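Local coordinates for protein MDM10 isoform 1 (Saccharomyces cerevisiae, PDB 7BTX) that forms part of the complex tethering the endoplasmic reticulum to mitochondria and takes part in late assembly of the outer-membrane TOM translocase, at residues D[21-26]-D[207-212]; D[228-233]-D[251-256]; D[265-270]-D[280-285]. All coordinates share one frame; numbering follows the deposited sequence.

Interaction 1: residues D[21-26]-D[207-212]; sequences QNSYED and GYRVLH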
loop_
_atom_site.group_PDB
_atom_site.type_symbol
_atom_site.label_atom_id
_atom_site.label_comp_id
_atom_site.label_asym_id
_atom_site.label_seq_id
_atom_site.Cartn_x
_atom_site.Cartn_y
_atom_site.Cartn_z
ATOM N N GLN D 21 -27.565 -12.822 32.149
ATOM C CA GLN D 21 -27.354 -14.266 32.170
ATOM C C GLN D 21 -28.578 -14.997 31.631
ATOM O O GLN D 21 -28.471 -16.104 31.093
ATOM C CB GLN D 21 -26.997 -14.747 33.583
ATOM C CG GLN D 21 -28.086 -14.586 34.643
ATOM C CD GLN D 21 -27.970 -13.277 35.399
ATOM O OE1 GLN D 21 -27.257 -12.368 34.980
ATOM N NE2 GLN D 21 -28.670 -13.178 36.522
ATOM N N ASN D 22 -29.753 -14.383 31.757
ATOM C CA ASN D 22 -30.987 -14.918 31.207
ATOM C C ASN D 22 -31.199 -14.559 29.743
ATOM O O ASN D 22 -32.290 -14.793 29.221
ATOM C CB ASN D 22 -32.182 -14.439 32.030
ATOM C CG ASN D 22 -32.397 -15.263 33.271
ATOM O OD1 ASN D 22 -32.154 -14.800 34.387
ATOM N ND2 ASN D 22 -32.872 -16.489 33.092
ATOM N N SER D 23 -30.204 -14.002 29.059
ATOM C CA SER D 23 -30.385 -13.617 27.667
ATOM C C SER D 23 -30.109 -14.807 26.761
ATOM O O SER D 23 -29.296 -15.673 27.097
ATOM C CB SER D 23 -29.463 -12.455 27.319
ATOM O OG SER D 23 -29.699 -11.997 26.000
ATOM N N TYR D 24 -30.774 -14.850 25.608
ATOM C CA TYR D 24 -30.515 -15.896 24.626
ATOM C C TYR D 24 -29.413 -15.458 23.667
ATOM O O TYR D 24 -29.565 -15.532 22.445
ATOM C CB TYR D 24 -31.800 -16.238 23.864
ATOM C CG TYR D 24 -31.771 -17.561 23.135
ATOM C CD1 TYR D 24 -31.745 -18.755 23.832
ATOM C CD2 TYR D 24 -31.777 -17.611 21.746
ATOM C CE1 TYR D 24 -31.714 -19.960 23.168
ATOM C CE2 TYR D 24 -31.741 -18.810 21.075
ATOM C CZ TYR D 24 -31.712 -19.980 21.788
ATOM O OH TYR D 24 -31.681 -21.178 21.117
ATOM N N GLU D 25 -28.304 -14.967 24.208
ATOM C CA GLU D 25 -27.087 -14.809 23.431
ATOM C C GLU D 25 -25.925 -15.172 24.337
ATOM O O GLU D 25 -24.772 -15.240 23.900
ATOM C CB GLU D 25 -26.957 -13.387 22.889
ATOM C CG GLU D 25 -27.116 -12.312 23.940
ATOM C CD GLU D 25 -26.720 -10.944 23.439
ATOM O OE1 GLU D 25 -26.264 -10.842 22.282
ATOM O OE2 GLU D 25 -26.868 -9.968 24.202
ATOM N N ASP D 26 -26.241 -15.420 25.606
ATOM C CA ASP D 26 -25.273 -15.853 26.599
ATOM C C ASP D 26 -25.642 -17.225 27.131
ATOM O O ASP D 26 -25.242 -17.595 28.238
ATOM C CB ASP D 26 -25.176 -14.856 27.750
ATOM C CG ASP D 26 -24.602 -13.524 27.322
ATOM O OD1 ASP D 26 -25.370 -12.543 27.247
ATOM O OD2 ASP D 26 -23.384 -13.452 27.069
ATOM N N GLY D 207 -37.429 -10.276 14.585
ATOM C CA GLY D 207 -37.037 -11.453 15.327
ATOM C C GLY D 207 -37.629 -11.467 16.715
ATOM O O GLY D 207 -38.340 -10.549 17.123
ATOM N N TYR D 208 -37.316 -12.533 17.439
ATOM C CA TYR D 208 -37.865 -12.754 18.765
ATOM C C TYR D 208 -36.965 -13.739 19.489
ATOM O O TYR D 208 -36.465 -14.678 18.878
ATOM C CB TYR D 208 -39.300 -13.288 18.690
ATOM C CG TYR D 208 -39.926 -13.583 20.028
ATOM C CD1 TYR D 208 -40.234 -12.565 20.906
ATOM C CD2 TYR D 208 -40.213 -14.882 20.410
ATOM C CE1 TYR D 208 -40.804 -12.826 22.129
ATOM C CE2 TYR D 208 -40.784 -15.153 21.635
ATOM C CZ TYR D 208 -41.076 -14.118 22.487
ATOM O OH TYR D 208 -41.645 -14.369 23.707
ATOM N N ARG D 209 -36.744 -13.506 20.776
ATOM C CA ARG D 209 -36.006 -14.436 21.614
ATOM C C ARG D 209 -36.778 -14.614 22.902
ATOM O O ARG D 209 -37.549 -13.741 23.294
ATOM C CB ARG D 209 -34.597 -13.950 21.962
ATOM C CG ARG D 209 -33.621 -13.824 20.823
ATOM C CD ARG D 209 -32.272 -13.431 21.390
ATOM N NE ARG D 209 -31.443 -12.703 20.440
ATOM C CZ ARG D 209 -30.647 -11.695 20.775
ATOM N NH1 ARG D 209 -29.923 -11.083 19.851
ATOM N NH2 ARG D 209 -30.583 -11.296 22.034
ATOM N N VAL D 210 -36.557 -15.742 23.564
ATOM C CA VAL D 210 -37.150 -16.004 24.868
ATOM C C VAL D 210 -36.253 -17.010 25.567
ATOM O O VAL D 210 -35.614 -17.837 24.915
ATOM C CB VAL D 210 -38.614 -16.486 24.740
ATOM C CG1 VAL D 210 -38.719 -17.800 23.989
ATOM C CG2 VAL D 210 -39.307 -16.566 26.098
ATOM N N LEU D 211 -36.122 -16.896 26.881
ATOM C CA LEU D 211 -35.351 -17.840 27.673
ATOM C C LEU D 211 -36.095 -18.069 28.976
ATOM O O LEU D 211 -35.970 -17.278 29.914
ATOM C CB LEU D 211 -33.935 -17.321 27.911
ATOM C CG LEU D 211 -32.886 -18.245 28.533
ATOM C CD1 LEU D 211 -31.556 -17.987 27.889
ATOM C CD2 LEU D 211 -32.750 -18.012 30.023
ATOM N N HIS D 212 -36.872 -19.142 29.029
ATOM C CA HIS D 212 -37.736 -19.422 30.170
ATOM C C HIS D 212 -36.946 -20.238 31.181
ATOM O O HIS D 212 -36.743 -21.438 31.018
ATOM C CB HIS D 212 -39.000 -20.145 29.731
ATOM C CG HIS D 212 -40.059 -20.188 30.785
ATOM N ND1 HIS D 212 -41.246 -19.499 30.671
ATOM C CD2 HIS D 212 -40.114 -20.837 31.971
ATOM C CE1 HIS D 212 -41.984 -19.719 31.744
ATOM N NE2 HIS D 212 -41.320 -20.529 32.548
#
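Leu211 and Arg209 of strand 209-211 grip the turn around Tyr24 at two places. Both Leu211 methyls lie by Asn22 O; CD2 also meets Asn22 ND2 at 3.4 Å, the two side chains crossing at about a right angle, while CD1 meets Ser23 O at 3.3 Å. CD1 lies near the plane of the Tyr24 ring at its edge, 4.1 Å from Tyr24 CD1. Arg209 brings its aliphatic part alongside the turn, with CD 3.8 Å from Tyr24 CB, and the extended chain takes NE past Tyr24. Arg209 NH2 lies 4.1 Å from Glu25 CG, and Glu25 CB lies over one face of the guanidinium. Glu25 OE1, 4.3 Å from Arg209 NH2, lies well out of the guanidinium plane, giving attraction between charges without a directed N-H. The salt bridge of Arg209 goes instead to Glu196. Tyr24, the centre of an inverse gamma turn, has its hydroxyl hydrogen-bonded to Ser249 and probably to Thr251. An alanine in place of Arg209 would probably leave Glu196 without its charged mate and open a gap beside Tyr24. The loop between helices 5-16 and 30-33 thus packs on barrel strand 209-211, while directed polar bonds run to strands 194-199 and 245-258.

Interaction 2: residues D[228-233]-D[251-256]; sequences NSSLSL and TLRYYT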
loop_
_atom_site.group_PDB
_atom_site.type_symbol
_atom_site.label_atom_id
_atom_site.label_comp_id
_atom_site.label_asym_id
_atom_site.label_seq_id
_atom_site.Cartn_x
_atom_site.Cartn_y
_atom_site.Cartn_z
ATOM N N ASN D 228 -27.505 -25.599 43.916
ATOM C CA ASN D 228 -28.139 -24.889 42.811
ATOM C C ASN D 228 -28.335 -25.846 41.643
ATOM O O ASN D 228 -27.498 -26.708 41.385
ATOM C CB ASN D 228 -27.293 -23.674 42.392
ATOM C CG ASN D 228 -28.058 -22.674 41.523
ATOM O OD1 ASN D 228 -28.858 -23.040 40.663
ATOM N ND2 ASN D 228 -27.811 -21.391 41.761
ATOM N N SER D 229 -29.466 -25.692 40.957
ATOM C CA SER D 229 -29.769 -26.408 39.728
ATOM C C SER D 229 -30.795 -25.588 38.964
ATOM O O SER D 229 -31.863 -25.280 39.497
ATOM C CB SER D 229 -30.315 -27.820 39.984
ATOM O OG SER D 229 -29.504 -28.568 40.876
ATOM N N SER D 230 -30.476 -25.243 37.720
ATOM C CA SER D 230 -31.355 -24.357 36.971
ATOM C C SER D 230 -31.479 -24.767 35.511
ATOM O O SER D 230 -30.678 -24.348 34.674
ATOM C CB SER D 230 -30.854 -22.916 37.065
ATOM O OG SER D 230 -29.939 -22.630 36.024
ATOM N N LEU D 231 -32.488 -25.571 35.192
ATOM C CA LEU D 231 -32.716 -25.959 33.810
ATOM C C LEU D 231 -33.416 -24.832 33.067
ATOM O O LEU D 231 -34.621 -24.640 33.224
ATOM C CB LEU D 231 -33.536 -27.251 33.743
ATOM C CG LEU D 231 -33.701 -27.998 32.414
ATOM C CD1 LEU D 231 -33.766 -29.482 32.695
ATOM C CD2 LEU D 231 -34.950 -27.590 31.647
ATOM N N SER D 232 -32.677 -24.083 32.262
ATOM C CA SER D 232 -33.295 -23.089 31.406
ATOM C C SER D 232 -33.782 -23.726 30.111
ATOM O O SER D 232 -33.577 -24.913 29.858
ATOM C CB SER D 232 -32.316 -21.968 31.100
ATOM O OG SER D 232 -32.726 -21.279 29.944
ATOM N N LEU D 233 -34.433 -22.914 29.279
ATOM C CA LEU D 233 -34.936 -23.363 27.987
ATOM C C LEU D 233 -35.175 -22.145 27.107
ATOM O O LEU D 233 -35.915 -21.239 27.492
ATOM C CB LEU D 233 -36.227 -24.170 28.149
ATOM C CG LEU D 233 -36.715 -25.095 27.025
ATOM C CD1 LEU D 233 -37.539 -26.208 27.642
ATOM C CD2 LEU D 233 -37.517 -24.407 25.926
ATOM N N THR D 251 -32.504 -24.132 22.643
ATOM C CA THR D 251 -31.349 -24.473 23.450
ATOM C C THR D 251 -31.815 -24.840 24.859
ATOM O O THR D 251 -32.854 -24.380 25.326
ATOM C CB THR D 251 -30.359 -23.309 23.411
ATOM O OG1 THR D 251 -30.275 -22.802 22.075
ATOM C CG2 THR D 251 -28.976 -23.750 23.817
ATOM N N LEU D 252 -31.057 -25.700 25.535
ATOM C CA LEU D 252 -31.517 -26.334 26.766
ATOM C C LEU D 252 -30.435 -26.373 27.844
ATOM O O LEU D 252 -30.088 -27.460 28.314
ATOM C CB LEU D 252 -32.032 -27.742 26.446
ATOM C CG LEU D 252 -32.981 -28.499 27.381
ATOM C CD1 LEU D 252 -34.043 -27.587 27.921
ATOM C CD2 LEU D 252 -33.603 -29.670 26.653
ATOM N N ARG D 253 -29.837 -25.232 28.191
ATOM C CA ARG D 253 -28.752 -25.233 29.168
ATOM C C ARG D 253 -29.246 -25.665 30.548
ATOM O O ARG D 253 -30.432 -25.593 30.863
ATOM C CB ARG D 253 -28.088 -23.861 29.280
ATOM C CG ARG D 253 -28.930 -22.807 29.948
ATOM C CD ARG D 253 -28.188 -21.491 30.092
ATOM N NE ARG D 253 -27.083 -21.574 31.037
ATOM C CZ ARG D 253 -27.212 -21.396 32.347
ATOM N NH1 ARG D 253 -28.400 -21.124 32.866
ATOM N NH2 ARG D 253 -26.154 -21.488 33.137
ATOM N N TYR D 254 -28.312 -26.150 31.364
ATOM C CA TYR D 254 -28.644 -26.758 32.652
ATOM C C TYR D 254 -27.457 -26.578 33.592
ATOM O O TYR D 254 -26.504 -27.357 33.556
ATOM C CB TYR D 254 -28.998 -28.228 32.466
ATOM C CG TYR D 254 -29.144 -29.024 33.739
ATOM C CD1 TYR D 254 -30.090 -28.681 34.693
ATOM C CD2 TYR D 254 -28.353 -30.139 33.973
ATOM C CE1 TYR D 254 -30.231 -29.418 35.855
ATOM C CE2 TYR D 254 -28.490 -30.883 35.126
ATOM C CZ TYR D 254 -29.428 -30.516 36.065
ATOM O OH TYR D 254 -29.564 -31.253 37.216
ATOM N N TYR D 255 -27.532 -25.563 34.445
ATOM C CA TYR D 255 -26.460 -25.221 35.370
ATOM C C TYR D 255 -26.597 -26.077 36.622
ATOM O O TYR D 255 -27.703 -26.236 37.145
ATOM C CB TYR D 255 -26.532 -23.734 35.706
ATOM C CG TYR D 255 -25.302 -23.147 36.347
ATOM C CD1 TYR D 255 -25.194 -23.050 37.727
ATOM C CD2 TYR D 255 -24.260 -22.664 35.571
ATOM C CE1 TYR D 255 -24.074 -22.499 38.316
ATOM C CE2 TYR D 255 -23.134 -22.114 36.151
ATOM C CZ TYR D 255 -23.049 -22.032 37.521
ATOM O OH TYR D 255 -21.933 -21.486 38.109
ATOM N N THR D 256 -25.487 -26.641 37.095
ATOM C CA THR D 256 -25.541 -27.600 38.194
ATOM C C THR D 256 -24.396 -27.252 39.149
ATOM O O THR D 256 -23.751 -26.217 38.969
ATOM C CB THR D 256 -25.438 -29.032 37.633
ATOM O OG1 THR D 256 -26.204 -29.116 36.430
ATOM C CG2 THR D 256 -26.083 -30.067 38.564
#
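The beta hairpin of strands 230-240 and 245-258 brings Leu231 opposite Tyr254 and Ser230 opposite Tyr255, in segments running 173° apart. Ser230 and Tyr255 form an antiparallel hydrogen-bonded pair: Ser230 N donates to Tyr255 O at 3.0 Å, and the return bond from Tyr255 N to Ser230 O is weak. Leu231 and Tyr254 make the adjoining non-hydrogen-bonded pair. Beyond it Ser232 N reaches Arg253 O through a weak, bent bond, with an angle of 128° at the hydrogen.

On the face carrying Leu231 and Tyr254 the contacts are mainly apolar. The Leu252 side chain crosses those of Leu231 and Leu233 obliquely, its CD1 3.8 Å from both Leu231 CD2 and Leu233 CG; the same methyl lies 3.3 Å from the carbonyl Ser232 O. Tyr254 CD1 packs 3.8 Å from Leu231 CB, and Thr256 OG1 sits above one face of the Tyr254 ring, offset toward its rim. The face carrying Ser230 and Tyr255 is more polar. Arg253 has CG between its backbone N and carbonyl carbon (chi1 71°), where it touches Ser232 CB at 3.7 Å; the chain then bends at chi3, and NH1 comes to 3.8 Å from Ser230 OG. Ile27 touches Arg253 and Thr251, bringing the N-terminal part of the chain against this face. Leucines and Tyr254 predominate on one face, while Ser230, Ser232, Thr251, Arg253 and Tyr255 lie on the other, consistent with a transmembrane hairpin of a mitochondrial outer-membrane beta-barrel, one side turned to lipid and one to the lumen.

Interaction 3: residues D[265-270]-D[280-285]; sequences LTLTLS and STYSAK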
loop_
_atom_site.group_PDB
_atom_site.type_symbol
_atom_site.label_atom_id
_atom_site.label_comp_id
_atom_site.label_asym_id
_atom_site.label_seq_id
_atom_site.Cartn_x
_atom_site.Cartn_y
_atom_site.Cartn_z
ATOM N N LEU D 265 -21.440 -27.188 36.616
ATOM C CA LEU D 265 -21.468 -27.885 35.338
ATOM C C LEU D 265 -22.447 -27.167 34.426
ATOM O O LEU D 265 -23.348 -26.481 34.909
ATOM C CB LEU D 265 -21.882 -29.347 35.510
ATOM C CG LEU D 265 -20.909 -30.361 36.108
ATOM C CD1 LEU D 265 -21.011 -30.406 37.620
ATOM C CD2 LEU D 265 -21.189 -31.729 35.536
ATOM N N THR D 266 -22.285 -27.298 33.114
ATOM C CA THR D 266 -23.225 -26.670 32.196
ATOM C C THR D 266 -23.434 -27.547 30.973
ATOM O O THR D 266 -22.652 -27.495 30.023
ATOM C CB THR D 266 -22.738 -25.280 31.770
ATOM O OG1 THR D 266 -22.423 -24.495 32.924
ATOM C CG2 THR D 266 -23.809 -24.558 30.975
ATOM N N LEU D 267 -24.477 -28.365 30.990
ATOM C CA LEU D 267 -24.814 -29.159 29.822
ATOM C C LEU D 267 -25.801 -28.392 28.958
ATOM O O LEU D 267 -26.779 -27.837 29.451
ATOM C CB LEU D 267 -25.407 -30.505 30.238
ATOM C CG LEU D 267 -24.463 -31.589 30.764
ATOM C CD1 LEU D 267 -24.182 -31.438 32.252
ATOM C CD2 LEU D 267 -25.021 -32.964 30.465
ATOM N N THR D 268 -25.541 -28.356 27.647
ATOM C CA THR D 268 -26.235 -27.431 26.759
ATOM C C THR D 268 -26.632 -28.120 25.450
ATOM O O THR D 268 -25.885 -28.167 24.484
ATOM C CB THR D 268 -25.369 -26.201 26.482
ATOM O OG1 THR D 268 -24.862 -25.685 27.717
ATOM C CG2 THR D 268 -26.176 -25.127 25.806
ATOM N N LEU D 269 -27.853 -28.643 25.406
ATOM C CA LEU D 269 -28.396 -29.232 24.188
ATOM C C LEU D 269 -28.950 -28.157 23.265
ATOM O O LEU D 269 -29.953 -27.523 23.594
ATOM C CB LEU D 269 -29.508 -30.233 24.510
ATOM C CG LEU D 269 -29.238 -31.704 24.833
ATOM C CD1 LEU D 269 -28.585 -32.391 23.645
ATOM C CD2 LEU D 269 -28.420 -31.892 26.105
ATOM N N SER D 270 -28.334 -27.947 22.112
ATOM C CA SER D 270 -28.867 -26.995 21.155
ATOM C C SER D 270 -29.617 -27.728 20.049
ATOM O O SER D 270 -29.694 -28.957 20.028
ATOM C CB SER D 270 -27.752 -26.130 20.580
ATOM O OG SER D 270 -28.134 -25.581 19.334
ATOM N N SER D 280 -24.208 -29.981 21.132
ATOM C CA SER D 280 -24.226 -30.443 22.510
ATOM C C SER D 280 -22.929 -30.025 23.171
ATOM O O SER D 280 -21.862 -30.152 22.569
ATOM C CB SER D 280 -24.396 -31.958 22.578
ATOM O OG SER D 280 -24.364 -32.409 23.917
ATOM N N THR D 281 -22.998 -29.535 24.402
ATOM C CA THR D 281 -21.845 -28.935 25.047
ATOM C C THR D 281 -21.804 -29.339 26.507
ATOM O O THR D 281 -22.768 -29.124 27.237
ATOM C CB THR D 281 -21.892 -27.408 24.936
ATOM O OG1 THR D 281 -21.645 -27.017 23.582
ATOM C CG2 THR D 281 -20.862 -26.769 25.834
ATOM N N TYR D 282 -20.696 -29.930 26.922
ATOM C CA TYR D 282 -20.389 -30.122 28.327
ATOM C C TYR D 282 -19.380 -29.061 28.739
ATOM O O TYR D 282 -18.512 -28.687 27.953
ATOM C CB TYR D 282 -19.834 -31.523 28.571
ATOM C CG TYR D 282 -19.388 -31.796 29.981
ATOM C CD1 TYR D 282 -18.046 -31.742 30.330
ATOM C CD2 TYR D 282 -20.305 -32.131 30.958
ATOM C CE1 TYR D 282 -17.635 -32.001 31.615
ATOM C CE2 TYR D 282 -19.905 -32.393 32.244
ATOM C CZ TYR D 282 -18.571 -32.324 32.568
ATOM O OH TYR D 282 -18.172 -32.583 33.855
ATOM N N SER D 283 -19.501 -28.560 29.963
ATOM C CA SER D 283 -18.651 -27.460 30.412
ATOM C C SER D 283 -18.458 -27.535 31.916
ATOM O O SER D 283 -19.311 -27.069 32.673
ATOM C CB SER D 283 -19.250 -26.115 30.021
ATOM O OG SER D 283 -18.475 -25.066 30.559
ATOM N N ALA D 284 -17.337 -28.085 32.350
ATOM C CA ALA D 284 -17.066 -28.232 33.766
ATOM C C ALA D 284 -16.173 -27.095 34.249
ATOM O O ALA D 284 -15.870 -26.158 33.511
ATOM C CB ALA D 284 -16.440 -29.596 34.040
ATOM N N LYS D 285 -15.769 -27.164 35.511
ATOM C CA LYS D 285 -14.877 -26.173 36.100
ATOM C C LYS D 285 -13.815 -26.881 36.937
ATOM O O LYS D 285 -13.622 -26.582 38.116
ATOM C CB LYS D 285 -15.650 -25.147 36.926
ATOM C CG LYS D 285 -14.966 -23.791 36.976
ATOM C CD LYS D 285 -15.404 -22.972 38.171
ATOM C CE LYS D 285 -14.404 -21.870 38.471
ATOM N NZ LYS D 285 -13.101 -22.424 38.925
#
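Thr268 N donates to Thr281 O at 2.9 Å in a ladder that is otherwise weakly bonded. The return bond, from Thr281 N to Thr268 O, is weak, and so is the one from Thr266 N to Ser283 O. Bending is evident even in the first of these, whose angle at the hydrogen is 137°. CA-H...O contacts supplement them: Thr281 O also receives Leu267 CA at 3.3 Å, Thr268 O receives Ser280 CA at 3.4 Å, and Ser283 O receives Leu265 CA. Each of the three carbonyls thus takes an N-H and a neighbouring CA-H from the opposite strand.

The strands, 263-269 and 280-284, form a beta hairpin; the axes of its segments 265-269 and 280-284 approach to 4.7 Å and run 176° apart. It lies within the antiparallel wall of the barrel, between strands 245-258 and 292-297.

Apolar contacts gather around the Tyr282 ring. Tyr282 CG is anti to the backbone N (chi1 176°), and the ring has Leu265 CD2 and Leu267 CD1 of the partner strand as neighbours. Leu265 CD2 touches CE2 of Tyr282 at 3.6 Å and also neighbours the hydroxyl, which has a weak hydrogen bond to Arg263. Leu267 CD1 stands at the ring edge, near its plane, 4.1 Å from CD2 of Tyr282.

Small hydroxyl-bearing side chains meet through their CB atoms. Thr268 CB and Thr281 CB are 4.0 Å apart, and Thr266 CB lies at the same 4.0 Å from Ser283 CB. Thr281 and Ser283 also touch Ser31 and Thr30 of helix 30-33, which packs against this side of the hairpin.

Overall arrangement
Each of the three interactions reaches the same antiparallel sheet, interaction 1 through 207-212 alone. The centres of interactions 1 and 2 are 13 Å apart and are joined by the probable hydrogen bond from His212 N to Leu233 O, 2.8 Å, which pairs strand 209-211 with strand 230-240; Leu211 CD2 also packs on Ser232 OG. Interactions 2 and 3, with centres 9 Å apart, meet where Thr256 N lies 3.1 Å from Leu265 O, again a probable hydrogen bond, and where Thr251 packs against Thr268. Interactions 1 and 3 do not touch: their centres are 17 Å apart and their nearest atoms about 6 Å.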